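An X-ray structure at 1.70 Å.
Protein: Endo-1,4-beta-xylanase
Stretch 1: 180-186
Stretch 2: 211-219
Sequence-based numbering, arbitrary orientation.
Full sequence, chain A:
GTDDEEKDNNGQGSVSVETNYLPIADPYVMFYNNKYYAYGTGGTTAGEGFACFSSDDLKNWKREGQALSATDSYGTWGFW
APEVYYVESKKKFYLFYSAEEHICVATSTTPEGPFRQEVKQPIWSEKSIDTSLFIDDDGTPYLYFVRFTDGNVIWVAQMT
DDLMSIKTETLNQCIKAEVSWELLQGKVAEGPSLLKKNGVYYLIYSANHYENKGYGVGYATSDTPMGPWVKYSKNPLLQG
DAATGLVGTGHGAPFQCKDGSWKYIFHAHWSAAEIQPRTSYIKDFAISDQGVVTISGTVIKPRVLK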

ATOM      1  N   SER A 180      -2.326 -20.552 -10.286  1.00 11.49           N
ATOM      2  CA  SER A 180      -3.450 -21.058  -9.472  1.00 11.42           C
ATOM      3  C   SER A 180      -3.809 -20.244  -8.226  1.00 11.22           C
ATOM      4  O   SER A 180      -4.961 -19.833  -8.065  1.00 11.47           O
ATOM      5  CB  SER A 180      -3.203 -22.518  -9.073  1.00 11.52           C
ATOM      6  OG  SER A 180      -4.223 -22.944  -8.180  1.00 13.98           O
ATOM      7  N   TRP A 181      -2.822 -19.977  -7.367  1.00 10.79           N
ATOM      8  CA  TRP A 181      -3.055 -19.225  -6.112  1.00 10.96           C
ATOM      9  C   TRP A 181      -3.584 -17.816  -6.363  1.00 10.59           C
ATOM     10  O   TRP A 181      -4.265 -17.266  -5.499  1.00 12.04           O
ATOM     11  CB  TRP A 181      -1.813 -19.152  -5.217  1.00 11.10           C
ATOM     12  CG  TRP A 181      -0.755 -18.111  -5.576  1.00 10.56           C
ATOM     13  CD1 TRP A 181       0.372 -18.299  -6.331  1.00 12.09           C
ATOM     14  CD2 TRP A 181      -0.733 -16.734  -5.169  1.00 10.12           C
ATOM     15  NE1 TRP A 181       1.072 -17.126  -6.439  1.00 10.37           N
ATOM     16  CE2 TRP A 181       0.435 -16.155  -5.721  1.00  9.20           C
ATOM     17  CE3 TRP A 181      -1.605 -15.927  -4.406  1.00  7.00           C
ATOM     18  CZ2 TRP A 181       0.758 -14.797  -5.541  1.00  8.67           C
ATOM     19  CZ3 TRP A 181      -1.277 -14.595  -4.205  1.00  9.23           C
ATOM     20  CH2 TRP A 181      -0.103 -14.043  -4.770  1.00  9.25           C
ATOM     21  N   GLU A 182      -3.254 -17.258  -7.537  1.00  9.70           N
ATOM     22  CA  GLU A 182      -3.706 -15.926  -7.977  1.00  8.83           C
ATOM     23  C   GLU A 182      -5.090 -15.901  -8.644  1.00  8.98           C
ATOM     24  O   GLU A 182      -5.549 -14.824  -9.001  1.00  7.84           O
ATOM     25  CB  GLU A 182      -2.723 -15.357  -9.033  1.00  8.21           C
ATOM     26  CG  GLU A 182      -1.302 -15.216  -8.581  1.00 10.04           C
ATOM     27  CD  GLU A 182      -0.334 -14.879  -9.695  1.00  9.73           C
ATOM     28  OE1 GLU A 182      -0.592 -15.224 -10.885  1.00 10.52           O
ATOM     29  OE2 GLU A 182       0.730 -14.326  -9.353  1.00  8.59           O
ATOM     30  N   LEU A 183      -5.711 -17.063  -8.864  1.00  9.61           N
ATOM     31  CA  LEU A 183      -6.990 -17.208  -9.532  1.00 10.70           C
ATOM     32  C   LEU A 183      -7.993 -18.027  -8.689  1.00 11.29           C
ATOM     33  O   LEU A 183      -8.695 -18.908  -9.206  1.00 13.75           O
ATOM     34  CB  LEU A 183      -6.768 -17.842 -10.929  1.00 11.29           C
ATOM     35  CG  LEU A 183      -5.849 -17.049 -11.885  1.00 11.83           C
ATOM     36  CD1 LEU A 183      -5.456 -17.874 -13.105  1.00 14.62           C
ATOM     37  CD2 LEU A 183      -6.511 -15.757 -12.285  1.00 12.70           C
ATOM     38  N   LEU A 184      -8.030 -17.746  -7.385  1.00 11.64           N
ATOM     39  CA  LEU A 184      -9.048 -18.302  -6.505  1.00 12.14           C
ATOM     40  C   LEU A 184     -10.398 -17.589  -6.720  1.00 12.57           C
ATOM     41  O   LEU A 184     -11.445 -18.234  -6.663  1.00 12.37           O
ATOM     42  CB  LEU A 184      -8.601 -18.250  -5.044  1.00 11.88           C
ATOM     43  CG  LEU A 184      -7.445 -19.139  -4.585  1.00 12.66           C
ATOM     44  CD1 LEU A 184      -6.948 -18.688  -3.203  1.00 13.69           C
ATOM     45  CD2 LEU A 184      -7.826 -20.641  -4.552  1.00 13.90           C
ATOM     46  N   GLN A 185     -10.391 -16.269  -6.954  1.00 12.57           N
ATOM     47  CA  GLN A 185     -11.621 -15.516  -7.195  1.00 12.12           C
ATOM     48  C   GLN A 185     -11.333 -14.302  -8.079  1.00 12.58           C
ATOM     49  O   GLN A 185     -10.473 -13.508  -7.738  1.00 11.69           O
ATOM     50  CB  GLN A 185     -12.242 -15.072  -5.874  1.00 13.34           C
ATOM     51  CG  GLN A 185     -13.524 -14.321  -6.016  1.00 13.26           C
ATOM     52  CD  GLN A 185     -14.206 -14.021  -4.683  1.00 15.37           C
ATOM     53  OE1 GLN A 185     -14.054 -14.757  -3.703  1.00 14.56           O
ATOM     54  NE2 GLN A 185     -14.979 -12.947  -4.650  1.00 14.62           N
ATOM     55  N   GLY A 186     -12.033 -14.184  -9.205  1.00 11.60           N
ATOM     56  CA  GLY A 186     -11.809 -13.088 -10.130  1.00 12.04           C
ATOM     57  C   GLY A 186     -10.446 -13.192 -10.789  1.00 10.76           C
ATOM     58  O   GLY A 186      -9.794 -14.231 -10.733  1.00 10.11           O
ATOM     59  N   GLU A 211     -12.242  -9.951  -1.023  1.00 11.26           N
ATOM     60  CA  GLU A 211     -13.260 -10.705  -0.292  1.00 11.47           C
ATOM     61  C   GLU A 211     -12.960 -12.187  -0.136  1.00 11.14           C
ATOM     62  O   GLU A 211     -13.559 -12.830   0.712  1.00 11.40           O
ATOM     63  CB  GLU A 211     -14.628 -10.500  -0.928  1.00 11.64           C
ATOM     64  CG  GLU A 211     -15.152  -9.068  -0.722  1.00 13.80           C
ATOM     65  CD  GLU A 211     -16.570  -8.849  -1.222  1.00 17.00           C
ATOM     66  OE1 GLU A 211     -17.164  -9.756  -1.873  1.00 18.45           O
ATOM     67  OE2 GLU A 211     -17.095  -7.745  -0.943  1.00 18.69           O
ATOM     68  N   ASN A 212     -12.060 -12.735  -0.949  1.00 10.69           N
ATOM     69  CA  ASN A 212     -11.719 -14.152  -0.854  1.00 10.24           C
ATOM     70  C   ASN A 212     -10.831 -14.409   0.349  1.00 10.26           C
ATOM     71  O   ASN A 212      -9.887 -13.649   0.591  1.00 11.80           O
ATOM     72  CB  ASN A 212     -10.994 -14.638  -2.117  1.00  9.91           C
ATOM     73  CG  ASN A 212     -11.079 -16.133  -2.277  1.00  8.81           C
ATOM     74  OD1 ASN A 212     -10.184 -16.839  -1.877  1.00 10.62           O
ATOM     75  ND2 ASN A 212     -12.189 -16.617  -2.832  1.00  8.67           N
ATOM     76  N   LYS A 213     -11.070 -15.499   1.090  1.00 10.07           N
ATOM     77  CA  LYS A 213     -10.173 -15.855   2.214  1.00 10.06           C
ATOM     78  C   LYS A 213      -8.728 -16.106   1.784  1.00  9.42           C
ATOM     79  O   LYS A 213      -7.836 -16.034   2.614  1.00 10.02           O
ATOM     80  CB  LYS A 213     -10.685 -17.072   3.025  1.00 10.53           C
ATOM     81  CG  LYS A 213     -11.941 -16.790   3.758  1.00 12.03           C
ATOM     82  CD  LYS A 213     -12.506 -18.067   4.334  1.00 12.93           C
ATOM     83  CE  LYS A 213     -13.762 -17.816   5.101  1.00 16.09           C
ATOM     84  NZ  LYS A 213     -14.379 -19.107   5.458  1.00 20.02           N
ATOM     85  N   GLY A 214      -8.551 -16.450   0.495  1.00 10.18           N
ATOM     86  CA  GLY A 214      -7.287 -16.682  -0.163  1.00 10.39           C
ATOM     87  C   GLY A 214      -6.610 -15.478  -0.786  1.00 10.00           C
ATOM     88  O   GLY A 214      -5.603 -15.659  -1.543  1.00 10.16           O
ATOM     89  N   TYR A 215      -7.118 -14.266  -0.503  1.00  9.81           N
ATOM     90  CA  TYR A 215      -6.369 -13.030  -0.825  1.00  9.77           C
ATOM     91  C   TYR A 215      -4.961 -13.270  -0.267  1.00  9.60           C
ATOM     92  O   TYR A 215      -4.808 -13.772   0.881  1.00  9.10           O
ATOM     93  CB  TYR A 215      -6.974 -11.810  -0.134  1.00  9.46           C
ATOM     94  CG  TYR A 215      -6.632 -10.432  -0.697  1.00  9.61           C
ATOM     95  CD1 TYR A 215      -6.771 -10.139  -2.058  1.00  8.22           C
ATOM     96  CD2 TYR A 215      -6.329  -9.377   0.156  1.00  9.10           C
ATOM     97  CE1 TYR A 215      -6.518  -8.839  -2.569  1.00  8.24           C
ATOM     98  CE2 TYR A 215      -6.067  -8.073  -0.345  1.00 10.82           C
ATOM     99  CZ  TYR A 215      -6.168  -7.827  -1.706  1.00 10.57           C
ATOM    100  OH  TYR A 215      -5.931  -6.575  -2.180  1.00 11.34           O
ATOM    101  N   GLY A 216      -3.940 -12.967  -1.070  1.00 10.00           N
ATOM    102  CA  GLY A 216      -2.572 -13.212  -0.669  1.00  9.64           C
ATOM    103  C   GLY A 216      -1.544 -12.350  -1.352  1.00  9.80           C
ATOM    104  O   GLY A 216      -1.849 -11.694  -2.338  1.00 10.48           O
ATOM    105  N   VAL A 217      -0.339 -12.354  -0.792  1.00 10.40           N
ATOM    106  CA  VAL A 217       0.769 -11.549  -1.266  1.00  9.51           C
ATOM    107  C   VAL A 217       1.855 -12.380  -1.925  1.00  9.72           C
ATOM    108  O   VAL A 217       2.261 -13.431  -1.399  1.00  8.75           O
ATOM    109  CB  VAL A 217       1.403 -10.766  -0.102  1.00  9.11           C
ATOM    110  CG1 VAL A 217       2.625  -9.925  -0.579  1.00  7.78           C
ATOM    111  CG2 VAL A 217       0.337  -9.867   0.584  1.00  9.55           C
ATOM    112  N   GLY A 218       2.381 -11.886  -3.042  1.00 10.47           N
ATOM    113  CA  GLY A 218       3.507 -12.515  -3.724  1.00 10.75           C
ATOM    114  C   GLY A 218       4.428 -11.437  -4.254  1.00 11.02           C
ATOM    115  O   GLY A 218       4.131 -10.232  -4.102  1.00 11.67           O
ATOM    116  N   TYR A 219       5.531 -11.843  -4.871  1.00 11.59           N
ATOM    117  CA  TYR A 219       6.425 -10.860  -5.537  1.00 11.40           C
ATOM    118  C   TYR A 219       6.963 -11.327  -6.897  1.00 11.56           C
ATOM    119  O   TYR A 219       6.823 -12.502  -7.272  1.00 11.27           O
ATOM    120  CB  TYR A 219       7.582 -10.423  -4.625  1.00 11.52           C
ATOM    121  CG  TYR A 219       8.733 -11.409  -4.472  1.00 12.51           C
ATOM    122  CD1 TYR A 219       8.685 -12.420  -3.518  1.00 13.39           C
ATOM    123  CD2 TYR A 219       9.892 -11.312  -5.272  1.00 12.68           C
ATOM    124  CE1 TYR A 219       9.745 -13.328  -3.345  1.00 13.04           C
ATOM    125  CE2 TYR A 219      10.965 -12.227  -5.108  1.00 13.18           C
ATOM    126  CZ  TYR A 219      10.879 -13.225  -4.147  1.00 14.24           C
ATOM    127  OH  TYR A 219      11.890 -14.128  -3.970  1.00 15.46           O
TER
HETATM  128  O   HOH W   1     -17.239 -12.253  -2.743  1.00 19.01           O

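The backbones set the frame for this contact. Stretch 1 opens with a short 3-10 segment; Leu183 N donates to Ser180 O at 3.0 Å, and loop or turn follows. Stretch 2 makes a type I beta turn from Asn212 to Tyr215, closed by Tyr215 N to Asn212 O at 3.0 Å, before entering a strand at Gly216. The two stretches come nearest at Leu184 and Gly214, whose CA atoms lie 6.8 Å apart, and at Gln185 and Asn212, with CA atoms 6.5 Å apart. No backbone-to-backbone hydrogen bond joins them, so side chains do the linking, and together the stretches bury 347 Å².

Polar bonding concentrates on the amides of Gln185 and Asn212. Asn212 ND2 donates to Gln185 OE1 at 2.8 Å, with an N-H...O angle of 174°, so the bond is short and almost linear. The other end of the Asn212 amide is also used: Asn212 OD1 accepts from Gly214 N at 2.9 Å and 148°, inside the turn. One side chain therefore braces its own turn and reaches across to the other stretch. Gln185 meets it with an extended chain, chi1 and chi2 both t. Gln185 NE2 donates to water 1 at 3.0 Å from the water O, and the same water donates to Glu211 OE1 at 2.6 Å from its O. This bridge matches an amide donor to a carboxylate acceptor that do not meet directly.

Apolar packing relies on the absence of side chains at three glycines. Leu184, with its CA-to-CB bond toward stretch 2, places CD1 3.7 Å from Gly214 CA, a van der Waals distance. An ideal CB on Gly214 would lie 2.2 Å from Leu184 CD1, a clash, so the leucine occupies space that a side chain there would need.

Trp181 makes the corresponding contact with the strand. Its CA-to-CB bond points sideways, but with chi1 at 80° (p) and chi2 at -95° the indole reaches the backbone of stretch 2. Trp181 CZ3 lies 3.5 Å from Gly216 O, which sits at the ring edge near its plane, while Trp181 CH2 lies 3.7 Å from Gly218 N. An ideal CB would be tight at Gly216, 3.4 Å from Trp181 CZ3, and would clash at Gly218, 2.7 Å from Trp181 CZ2. Between these glycines, Val217 directs its CA-to-CB bond away, leaving its backbone to face the indole: Val217 C is 3.8 Å from Trp181 CH2.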